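Rab5 protein, putative (Plasmodium falciparum, PDB 3CLV) binds guanosine-5'-diphosphate as a small Ras-superfamily protein of the Rab type, built on the P-loop nucleotide-binding fold. Local coordinates at residues S7-L12 against D96-A101; S16-S21 against I121-I126; I151-K156 against I181-K186. All coordinates share one frame; numbering follows the deposited sequence. Where two conformers were deposited one is given.

Interaction 1 (S7-L12 against D96-A101)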
loop_
_atom_site.group_PDB
_atom_site.type_symbol
_atom_site.label_atom_id
_atom_site.label_comp_id
_atom_site.label_asym_id
_atom_site.label_seq_id
_atom_site.Cartn_x
_atom_site.Cartn_y
_atom_site.Cartn_z
ATOM N N SER A 7 1.936 10.403 6.527
ATOM C CA SER A 7 2.128 10.592 5.079
ATOM C C SER A 7 0.916 10.130 4.270
ATOM O O SER A 7 0.075 9.349 4.746
ATOM C CB SER A 7 3.422 9.945 4.562
ATOM O OG SER A 7 3.302 8.550 4.464
ATOM N N TYR A 8 0.847 10.619 3.041
ATOM C CA TYR A 8 -0.293 10.396 2.180
ATOM C C TYR A 8 0.142 9.597 0.963
ATOM O O TYR A 8 0.861 10.113 0.086
ATOM C CB TYR A 8 -0.929 11.735 1.798
ATOM C CG TYR A 8 -1.399 12.511 3.016
ATOM C CD1 TYR A 8 -2.659 12.296 3.543
ATOM C CD2 TYR A 8 -0.569 13.448 3.645
ATOM C CE1 TYR A 8 -3.102 12.978 4.661
ATOM C CE2 TYR A 8 -1.003 14.139 4.787
ATOM C CZ TYR A 8 -2.277 13.895 5.276
ATOM O OH TYR A 8 -2.751 14.549 6.392
ATOM N N LYS A 9 -0.281 8.329 0.927
ATOM C CA LYS A 9 -0.015 7.482 -0.242
ATOM C C LYS A 9 -0.555 8.140 -1.504
ATOM O O LYS A 9 -1.711 8.582 -1.546
ATOM C CB LYS A 9 -0.583 6.069 -0.074
ATOM C CG LYS A 9 -0.324 5.138 -1.277
ATOM C CD LYS A 9 -0.858 3.728 -0.978
ATOM C CE LYS A 9 -0.577 2.767 -2.126
ATOM N NZ LYS A 9 -1.122 1.394 -1.800
ATOM N N THR A 10 0.303 8.221 -2.523
ATOM C CA THR A 10 -0.027 8.899 -3.768
ATOM C C THR A 10 0.387 8.011 -4.922
ATOM O O THR A 10 1.583 7.717 -5.096
ATOM C CB THR A 10 0.677 10.268 -3.827
ATOM O OG1 THR A 10 0.219 11.065 -2.736
ATOM C CG2 THR A 10 0.419 10.978 -5.144
ATOM N N VAL A 11 -0.601 7.546 -5.693
ATOM C CA VAL A 11 -0.312 6.737 -6.872
ATOM C C VAL A 11 0.008 7.645 -8.060
ATOM O O VAL A 11 -0.757 8.565 -8.408
ATOM C CB VAL A 11 -1.406 5.679 -7.219
ATOM C CG1 VAL A 11 -2.801 6.315 -7.428
ATOM C CG2 VAL A 11 -1.013 4.859 -8.473
ATOM N N LEU A 12 1.160 7.387 -8.665
ATOM C CA LEU A 12 1.550 8.093 -9.867
ATOM C C LEU A 12 1.365 7.141 -11.037
ATOM O O LEU A 12 2.073 6.137 -11.166
ATOM C CB LEU A 12 2.995 8.606 -9.738
ATOM C CG LEU A 12 3.651 9.243 -10.965
ATOM C CD1 LEU A 12 2.873 10.429 -11.494
ATOM C CD2 LEU A 12 5.066 9.673 -10.578
ATOM N N ASP A 96 3.858 10.019 -0.035
ATOM C CA ASP A 96 4.533 8.762 -0.301
ATOM C C ASP A 96 4.130 8.350 -1.720
ATOM O O ASP A 96 3.038 7.821 -1.923
ATOM C CB ASP A 96 4.129 7.719 0.756
ATOM C CG ASP A 96 4.578 6.297 0.410
ATOM O OD1 ASP A 96 5.502 6.103 -0.414
ATOM O OD2 ASP A 96 3.991 5.354 0.982
ATOM N N ILE A 97 5.005 8.616 -2.688
ATOM C CA ILE A 97 4.680 8.442 -4.109
ATOM C C ILE A 97 5.056 7.073 -4.634
ATOM O O ILE A 97 6.222 6.677 -4.581
ATOM C CB ILE A 97 5.363 9.526 -4.963
ATOM C CG1 ILE A 97 5.036 10.909 -4.378
ATOM C CG2 ILE A 97 4.882 9.451 -6.411
ATOM C CD1 ILE A 97 6.109 11.974 -4.668
ATOM N N TRP A 98 4.058 6.368 -5.156
ATOM C CA TRP A 98 4.239 5.077 -5.760
ATOM C C TRP A 98 4.074 5.240 -7.264
ATOM O O TRP A 98 2.952 5.429 -7.752
ATOM C CB TRP A 98 3.196 4.071 -5.232
ATOM C CG TRP A 98 3.272 3.739 -3.741
ATOM C CD1 TRP A 98 3.641 4.564 -2.725
ATOM C CD2 TRP A 98 2.898 2.499 -3.134
ATOM N NE1 TRP A 98 3.568 3.903 -1.520
ATOM C CE2 TRP A 98 3.105 2.633 -1.748
ATOM C CE3 TRP A 98 2.426 1.274 -3.635
ATOM C CZ2 TRP A 98 2.836 1.600 -0.850
ATOM C CZ3 TRP A 98 2.162 0.252 -2.748
ATOM C CH2 TRP A 98 2.378 0.418 -1.367
ATOM N N ASP A 99 5.176 5.110 -8.001
ATOM C CA ASP A 99 5.149 5.197 -9.468
ATOM C C ASP A 99 4.875 3.820 -10.044
ATOM O O ASP A 99 5.674 2.903 -9.863
ATOM C CB ASP A 99 6.485 5.747 -9.988
ATOM C CG ASP A 99 6.580 5.807 -11.511
ATOM O OD1 ASP A 99 5.564 5.594 -12.210
ATOM O OD2 ASP A 99 7.710 6.088 -12.011
ATOM N N THR A 100 3.733 3.674 -10.722
ATOM C CA THR A 100 3.355 2.362 -11.275
ATOM C C THR A 100 4.465 1.813 -12.189
ATOM O O THR A 100 4.693 0.604 -12.225
ATOM C CB THR A 100 1.990 2.390 -12.007
ATOM O OG1 THR A 100 2.007 3.401 -13.019
ATOM C CG2 THR A 100 0.853 2.699 -11.020
ATOM N N ALA A 101 5.137 2.713 -12.907
ATOM C CA ALA A 101 6.385 2.441 -13.662
ATOM C C ALA A 101 6.353 1.227 -14.579
ATOM O O ALA A 101 7.394 0.577 -14.779
ATOM C CB ALA A 101 7.585 2.321 -12.713
HETATM O O HOH W 1 1.649 6.495 3.123
#
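Lys9 lays the end of its chain over one face of the Trp98 indole. Lys9 CE sits above the six-membered ring of Trp98, 3.5 Å from its centroid, as a CH-pi contact. Lys9 NZ lies 3.8 Å from the Trp98 six-membered ring centroid and makes a cation-pi contact. The fully extended chain, with CG anti to the backbone N (chi1 -180°), carries the amine this far. NZ also donates to the backbone O of Leu112 and Arg115, which fixes it above the ring. On the same side of the sheet, Val11 CG2 touches Thr100 CG2 at 3.8 Å. On the Thr10 side, Leu12 CB meets Ile97 CG2 at 3.9 Å.

Asp96 holds the indole from its edge. In one of its two modelled conformers, OD2 accepts from Trp98 NE1, nearly in the ring plane but above the carboxylate plane. OD1 forms a salt bridge with Arg115 of the second subunit.

Behind these side chains is a parallel strand ladder. Thr10 N and Leu12 N donate to Asp96 O and Trp98 O, while Trp98 N and Thr100 N donate back to Thr10 O and Leu12 O. Tyr8 O accepts from Asp96 N and Thr10 OG1. After the ladder, Ala101 N bonds to Asp99 OD1 at 3.0 Å in an Asx turn. Asp99 to Ala101 begin the DxxG motif of the Ras family.

Strand 92-99 lies between strands 43-50 and 8-13, and strand 119-125 flanks 8-13 beyond. Phe44 meets Trp98 edge-to-face. Helix 110-114 covers Val11 and Trp98, and helix 20-29 packs on Leu12 from the other face.

Interaction 2 (S16-S21 against I121-I126). With GDP (guanosine-5'-diphosphate), chain D.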
loop_
_atom_site.group_PDB
_atom_site.type_symbol
_atom_site.label_atom_id
_atom_site.label_comp_id
_atom_site.label_asym_id
_atom_site.label_seq_id
_atom_site.Cartn_x
_atom_site.Cartn_y
_atom_site.Cartn_z
ATOM N N SER A 16 3.229 4.091 -20.159
ATOM C CA SER A 16 4.674 4.248 -20.335
ATOM C C SER A 16 5.010 5.334 -21.360
ATOM O O SER A 16 4.296 5.522 -22.365
ATOM C CB SER A 16 5.399 2.929 -20.665
ATOM O OG SER A 16 4.926 2.378 -21.875
ATOM N N SER A 17 6.076 6.066 -21.042
ATOM C CA SER A 17 6.645 7.154 -21.848
ATOM C C SER A 17 6.065 8.543 -21.604
ATOM O O SER A 17 6.592 9.511 -22.145
ATOM C CB SER A 17 6.633 6.840 -23.362
ATOM O OG SER A 17 5.413 7.287 -23.933
ATOM N N VAL A 18 5.006 8.642 -20.793
ATOM C CA VAL A 18 4.371 9.962 -20.503
ATOM C C VAL A 18 5.221 10.865 -19.625
ATOM O O VAL A 18 5.061 12.084 -19.646
ATOM C CB VAL A 18 2.911 9.848 -19.958
ATOM C CG1 VAL A 18 2.040 9.074 -20.927
ATOM C CG2 VAL A 18 2.856 9.243 -18.539
ATOM N N GLY A 19 6.151 10.284 -18.870
ATOM C CA GLY A 19 7.093 11.093 -18.109
ATOM C C GLY A 19 7.015 10.974 -16.591
ATOM O O GLY A 19 7.515 11.844 -15.881
ATOM N N LYS A 20 6.417 9.897 -16.088
ATOM C CA LYS A 20 6.327 9.659 -14.637
ATOM C C LYS A 20 7.703 9.632 -13.951
ATOM O O LYS A 20 7.896 10.302 -12.945
ATOM C CB LYS A 20 5.582 8.345 -14.359
ATOM C CG LYS A 20 4.117 8.313 -14.847
ATOM C CD LYS A 20 3.417 6.977 -14.478
ATOM C CE LYS A 20 4.036 5.702 -15.122
ATOM N NZ LYS A 20 4.163 5.719 -16.654
ATOM N N SER A 21 8.670 8.881 -14.485
ATOM C CA SER A 21 9.961 8.791 -13.785
ATOM C C SER A 21 10.629 10.162 -13.823
ATOM O O SER A 21 11.322 10.539 -12.889
ATOM C CB SER A 21 10.888 7.695 -14.361
ATOM O OG SER A 21 11.491 8.081 -15.593
ATOM N N ILE A 121 -2.214 10.798 -9.099
ATOM C CA ILE A 121 -1.681 11.654 -10.146
ATOM C C ILE A 121 -1.741 10.891 -11.462
ATOM O O ILE A 121 -1.006 9.905 -11.661
ATOM C CB ILE A 121 -0.206 12.075 -9.867
ATOM C CG1 ILE A 121 -0.060 12.742 -8.501
ATOM C CG2 ILE A 121 0.328 13.017 -10.977
ATOM C CD1 ILE A 121 1.437 12.925 -8.079
ATOM N N VAL A 122 -2.622 11.335 -12.358
ATOM C CA VAL A 122 -2.820 10.643 -13.637
ATOM C C VAL A 122 -2.212 11.492 -14.751
ATOM O O VAL A 122 -2.701 12.595 -15.048
ATOM C CB VAL A 122 -4.314 10.329 -13.940
ATOM C CG1 VAL A 122 -4.410 9.424 -15.171
ATOM C CG2 VAL A 122 -4.977 9.640 -12.753
ATOM N N VAL A 123 -1.140 10.981 -15.344
ATOM C CA VAL A 123 -0.301 11.761 -16.250
ATOM C C VAL A 123 -0.542 11.315 -17.696
ATOM O O VAL A 123 -0.695 10.141 -17.967
ATOM C CB VAL A 123 1.221 11.561 -15.901
ATOM C CG1 VAL A 123 2.118 12.432 -16.790
ATOM C CG2 VAL A 123 1.464 11.839 -14.430
ATOM N N PHE A 124 -0.583 12.269 -18.616
ATOM C CA PHE A 124 -0.555 11.947 -20.042
ATOM C C PHE A 124 0.442 12.877 -20.738
ATOM O O PHE A 124 0.965 13.824 -20.129
ATOM C CB PHE A 124 -1.970 11.988 -20.660
ATOM C CG PHE A 124 -2.530 13.396 -20.824
ATOM C CD1 PHE A 124 -3.187 14.025 -19.766
ATOM C CD2 PHE A 124 -2.405 14.072 -22.033
ATOM C CE1 PHE A 124 -3.687 15.320 -19.892
ATOM C CE2 PHE A 124 -2.899 15.383 -22.178
ATOM C CZ PHE A 124 -3.546 16.001 -21.103
ATOM N N ASP A 125 0.718 12.566 -22.001
ATOM C CA ASP A 125 1.690 13.282 -22.825
ATOM C C ASP A 125 0.855 14.058 -23.846
ATOM O O ASP A 125 0.071 13.472 -24.601
ATOM C CB ASP A 125 2.619 12.231 -23.484
ATOM C CG ASP A 125 3.568 12.808 -24.534
ATOM O OD1 ASP A 125 3.535 14.026 -24.843
ATOM O OD2 ASP A 125 4.349 11.983 -25.078
ATOM N N ILE A 126 1.010 15.377 -23.844
ATOM C CA ILE A 126 0.225 16.252 -24.731
ATOM C C ILE A 126 0.435 15.962 -26.228
ATOM O O ILE A 126 -0.415 16.311 -27.057
ATOM C CB ILE A 126 0.395 17.771 -24.413
ATOM C CG1 ILE A 126 1.863 18.211 -24.433
ATOM C CG2 ILE A 126 -0.242 18.119 -23.071
ATOM C CD1 ILE A 126 2.366 18.649 -25.813
HETATM P PB GDP D . 7.465 7.035 -17.806
HETATM O O1B GDP D . 8.097 6.871 -16.462
HETATM O O2B GDP D . 7.486 5.734 -18.576
HETATM O O3B GDP D . 6.041 7.525 -17.730
HETATM O O3A GDP D . 8.244 8.159 -18.678
HETATM P PA GDP D . 9.811 8.564 -18.531
HETATM O O1A GDP D . 10.689 7.328 -18.647
HETATM O O2A GDP D . 10.093 9.423 -17.338
HETATM O "O5'" GDP D . 10.013 9.441 -19.863
HETATM C "C5'" GDP D . 9.853 8.889 -21.174
HETATM C "C4'" GDP D . 10.615 9.781 -22.161
HETATM O "O4'" GDP D . 9.995 11.067 -22.249
HETATM C "C3'" GDP D . 12.076 10.044 -21.802
HETATM O "O3'" GDP D . 12.768 10.081 -23.056
HETATM C "C2'" GDP D . 12.082 11.443 -21.182
HETATM O "O2'" GDP D . 13.314 12.160 -21.347
HETATM C "C1'" GDP D . 10.952 12.097 -21.963
HETATM N N9 GDP D . 10.255 13.118 -21.175
HETATM C C8 GDP D . 9.718 12.956 -19.947
HETATM N N7 GDP D . 9.148 14.103 -19.532
HETATM C C5 GDP D . 9.309 15.013 -20.521
HETATM C C6 GDP D . 8.939 16.431 -20.741
HETATM O O6 GDP D . 8.307 17.058 -19.858
HETATM N N1 GDP D . 9.298 17.006 -21.920
HETATM C C2 GDP D . 9.969 16.342 -22.897
HETATM N N2 GDP D . 10.277 16.999 -24.045
HETATM N N3 GDP D . 10.362 15.036 -22.757
HETATM C C4 GDP D . 10.047 14.349 -21.610
HETATM O O HOH W 2 3.851 9.143 -25.225
#
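GDP O3B is held by three donors of the loop 16-21, whose Val18 rests on Val123. Lys20 NZ is 2.8 Å from GDP O3B. Gly19 N and Lys20 N also donate to this beta-phosphate oxygen. The Lys20 chain bends at chi3 (-62°) and chi4 (-55°), which brings its amine back to the phosphate. The amine also donates to Gly14 O. Ser17 N and Ser21 N bind the other two beta oxygens, O2B and O1B. Ser21 OG reaches the alpha-phosphate, 2.6 Å from GDP O2A. This ring of amides at a helix start fits a P-loop (Walker A), with Gly19 as N-cap.

The loop meets the strand through Val18. Val18 CG2 touches Val123 CG1 at 3.7 Å, and Val18 CG1 lies over the backbone between Phe124 and Asp125. No direct hydrogen bond joins the segments. One water bridges them instead, donating to Ser17 OG at 2.7 Å and to Asp125 OD2 at 2.9 Å. Asp125 OD1 is bonded to Ser127 OG.

The loop crosses the C-terminal end of strand 119-125 and runs into helix 20-29; Thr131 of helix 129-145 touches Val18.

Interaction 3 (I151-K156 against I181-K186). With GDP (guanosine-5'-diphosphate), chain D.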
loop_
_atom_site.group_PDB
_atom_site.type_symbol
_atom_site.label_atom_id
_atom_site.label_comp_id
_atom_site.label_asym_id
_atom_site.label_seq_id
_atom_site.Cartn_x
_atom_site.Cartn_y
_atom_site.Cartn_z
ATOM N N ILE A 151 -5.489 14.437 -9.584
ATOM C CA ILE A 151 -4.931 15.483 -10.424
ATOM C C ILE A 151 -4.529 14.905 -11.787
ATOM O O ILE A 151 -3.766 13.922 -11.877
ATOM C CB ILE A 151 -3.802 16.277 -9.718
ATOM C CG1 ILE A 151 -3.329 17.458 -10.581
ATOM C CG2 ILE A 151 -2.625 15.352 -9.250
ATOM C CD1 ILE A 151 -2.748 18.606 -9.699
ATOM N N LEU A 152 -5.093 15.499 -12.836
ATOM C CA LEU A 152 -4.798 15.085 -14.194
ATOM C C LEU A 152 -3.649 15.964 -14.651
ATOM O O LEU A 152 -3.716 17.193 -14.536
ATOM C CB LEU A 152 -6.032 15.235 -15.087
ATOM C CG LEU A 152 -5.867 14.934 -16.573
ATOM C CD1 LEU A 152 -5.593 13.429 -16.776
ATOM C CD2 LEU A 152 -7.139 15.351 -17.328
ATOM N N VAL A 153 -2.574 15.333 -15.127
ATOM C CA VAL A 153 -1.350 16.079 -15.459
ATOM C C VAL A 153 -1.077 15.985 -16.955
ATOM O O VAL A 153 -0.930 14.885 -17.511
ATOM C CB VAL A 153 -0.100 15.603 -14.642
ATOM C CG1 VAL A 153 1.207 16.303 -15.125
ATOM C CG2 VAL A 153 -0.298 15.822 -13.148
ATOM N N ALA A 154 -1.031 17.153 -17.601
ATOM C CA ALA A 154 -0.672 17.256 -19.012
ATOM C C ALA A 154 0.825 17.515 -19.095
ATOM O O ALA A 154 1.274 18.665 -18.993
ATOM C CB ALA A 154 -1.464 18.382 -19.687
ATOM N N ASN A 155 1.608 16.445 -19.237
ATOM C CA ASN A 155 3.059 16.582 -19.284
ATOM C C ASN A 155 3.609 16.794 -20.716
ATOM O O ASN A 155 2.948 16.462 -21.704
ATOM C CB ASN A 155 3.743 15.393 -18.584
ATOM C CG ASN A 155 5.230 15.638 -18.304
ATOM O OD1 ASN A 155 5.619 16.674 -17.765
ATOM N ND2 ASN A 155 6.058 14.637 -18.615
ATOM N N LYS A 156 4.820 17.352 -20.787
ATOM C CA LYS A 156 5.573 17.570 -22.047
ATOM C C LYS A 156 5.124 18.804 -22.831
ATOM O O LYS A 156 5.285 18.865 -24.059
ATOM C CB LYS A 156 5.585 16.328 -22.940
ATOM C CG LYS A 156 6.031 15.041 -22.203
ATOM C CD LYS A 156 6.635 14.081 -23.213
ATOM C CE LYS A 156 6.684 12.654 -22.685
ATOM N NZ LYS A 156 7.418 11.733 -23.619
ATOM N N ILE A 181 -3.334 20.279 -14.202
ATOM C CA ILE A 181 -2.136 21.093 -14.324
ATOM C C ILE A 181 -1.359 20.703 -15.601
ATOM O O ILE A 181 -1.402 19.556 -16.044
ATOM C CB ILE A 181 -1.277 21.032 -13.022
ATOM C CG1 ILE A 181 -0.151 22.083 -13.038
ATOM C CG2 ILE A 181 -0.773 19.579 -12.747
ATOM C CD1 ILE A 181 0.330 22.474 -11.671
ATOM N N GLN A 182 -0.713 21.684 -16.221
ATOM C CA GLN A 182 0.125 21.448 -17.392
ATOM C C GLN A 182 1.567 21.558 -16.942
ATOM O O GLN A 182 1.930 22.521 -16.269
ATOM C CB GLN A 182 -0.153 22.492 -18.468
ATOM C CG GLN A 182 -1.500 22.349 -19.149
ATOM C CD GLN A 182 -1.660 23.373 -20.247
ATOM O OE1 GLN A 182 -0.966 23.307 -21.258
ATOM N NE2 GLN A 182 -2.554 24.340 -20.048
ATOM N N THR A 183 2.378 20.559 -17.298
ATOM C CA THR A 183 3.748 20.480 -16.785
ATOM C C THR A 183 4.800 20.167 -17.860
ATOM O O THR A 183 4.486 19.658 -18.945
ATOM C CB THR A 183 3.891 19.407 -15.643
ATOM O OG1 THR A 183 3.634 18.105 -16.178
ATOM C CG2 THR A 183 2.947 19.684 -14.475
ATOM N N SER A 184 6.050 20.489 -17.533
ATOM C CA SER A 184 7.202 19.966 -18.251
ATOM C C SER A 184 8.239 19.487 -17.243
ATOM O O SER A 184 8.772 20.272 -16.449
ATOM C CB SER A 184 7.786 20.996 -19.242
ATOM O OG SER A 184 8.931 20.459 -19.926
ATOM N N ALA A 185 8.498 18.177 -17.238
ATOM C CA ALA A 185 9.639 17.627 -16.488
ATOM C C ALA A 185 10.950 18.152 -17.064
ATOM O O ALA A 185 11.915 18.351 -16.335
ATOM C CB ALA A 185 9.627 16.096 -16.526
ATOM N N LYS A 186 10.979 18.363 -18.378
ATOM C CA LYS A 186 12.181 18.876 -19.064
ATOM C C LYS A 186 12.602 20.264 -18.553
ATOM O O LYS A 186 13.752 20.462 -18.157
ATOM C CB LYS A 186 12.001 18.836 -20.590
ATOM C CG LYS A 186 13.296 19.145 -21.399
ATOM C CD LYS A 186 13.094 19.014 -22.904
ATOM C CE LYS A 186 14.285 19.600 -23.691
ATOM N NZ LYS A 186 14.119 19.256 -25.142
HETATM P PB GDP D . 7.465 7.035 -17.806
HETATM O O1B GDP D . 8.097 6.871 -16.462
HETATM O O2B GDP D . 7.486 5.734 -18.576
HETATM O O3B GDP D . 6.041 7.525 -17.730
HETATM O O3A GDP D . 8.244 8.159 -18.678
HETATM P PA GDP D . 9.811 8.564 -18.531
HETATM O O1A GDP D . 10.689 7.328 -18.647
HETATM O O2A GDP D . 10.093 9.423 -17.338
HETATM O "O5'" GDP D . 10.013 9.441 -19.863
HETATM C "C5'" GDP D . 9.853 8.889 -21.174
HETATM C "C4'" GDP D . 10.615 9.781 -22.161
HETATM O "O4'" GDP D . 9.995 11.067 -22.249
HETATM C "C3'" GDP D . 12.076 10.044 -21.802
HETATM O "O3'" GDP D . 12.768 10.081 -23.056
HETATM C "C2'" GDP D . 12.082 11.443 -21.182
HETATM O "O2'" GDP D . 13.314 12.160 -21.347
HETATM C "C1'" GDP D . 10.952 12.097 -21.963
HETATM N N9 GDP D . 10.255 13.118 -21.175
HETATM C C8 GDP D . 9.718 12.956 -19.947
HETATM N N7 GDP D . 9.148 14.103 -19.532
HETATM C C5 GDP D . 9.309 15.013 -20.521
HETATM C C6 GDP D . 8.939 16.431 -20.741
HETATM O O6 GDP D . 8.307 17.058 -19.858
HETATM N N1 GDP D . 9.298 17.006 -21.920
HETATM C C2 GDP D . 9.969 16.342 -22.897
HETATM N N2 GDP D . 10.277 16.999 -24.045
HETATM N N3 GDP D . 10.362 15.036 -22.757
HETATM C C4 GDP D . 10.047 14.349 -21.610
#
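Asn155 and Thr183 form the polar centre of this contact. Asn155 OD1 accepts two bonds. Thr183 OG1 donates to Asn155 OD1 at 2.9 Å. Ala185 N donates more loosely to the same OD1 of Asn155 at 3.3 Å, in the plane of the amide and on a lone pair. With CG anti to the backbone N (chi1 -166°), the amide lies between the two strand ends. Its ND2 donates to Val18 O, which ties the pair to the phosphate loop.

The backbone bonds are those of parallel strands. Ile181 N donates to Leu152 O, Ala154 N to Ile181 O, and Thr183 N to Ala154 O.

Apolar contacts fill the Val153 face. Ile181 CG2 touches Ile151 CD1 at 3.8 Å and Val153 CG2 at 3.8 Å. Val153 and Ile181 lie side by side there. Val153 CG1 also presses close on Thr183 OG1, at 3.2 Å.

Lys156 and Lys186 flank the guanine. The extended Lys156 chain runs over one face, with Lys156 CG 3.5 Å from GDP C6, and Lys156 NZ then bonds to GDP O4' at 3.0 Å. The same amine donates to Ser17 O. Lys186 CB sits over the opposite face, 3.5 Å from GDP N1. Ala185 N, already shared with Asn155 OD1, and Lys186 N each make a weak bond to GDP O6. Ser184 OG bonds to Asp158 OD2. The sequences match the NKxD and SAK motifs of the Ras family, which bind the guanine base.

Strand 179-183 is the outer strand, joined to 149-155 by a crossover through helix 166-175. That helix packs on Leu152 and Gln182. Helix 191-206 covers Ile151, Ile181 and Thr183, and strand 119-125 lies on the far side of 149-155.

All three contacts are mostly buried, and all reach one sheet. Interactions 1 and 3 are both pairs of parallel strands, on opposite sides of the chain's centre and about 16 Å apart between centres. Interaction 1 has a partly exposed end. There Lys9 and Trp98 pack on the second subunit, and Asp96 adds a salt bridge; only this contact reaches that subunit. Interaction 3 is ligand-lined at its strand ends and serves the base. Interaction 2 is a loop on a strand, held by valine packing and a water, and it serves the phosphates. It lies between the others: Val11 O probably bonds to Ile121 N, and Val122 O to Val153 N. Interactions 2 and 3 both touch GDP.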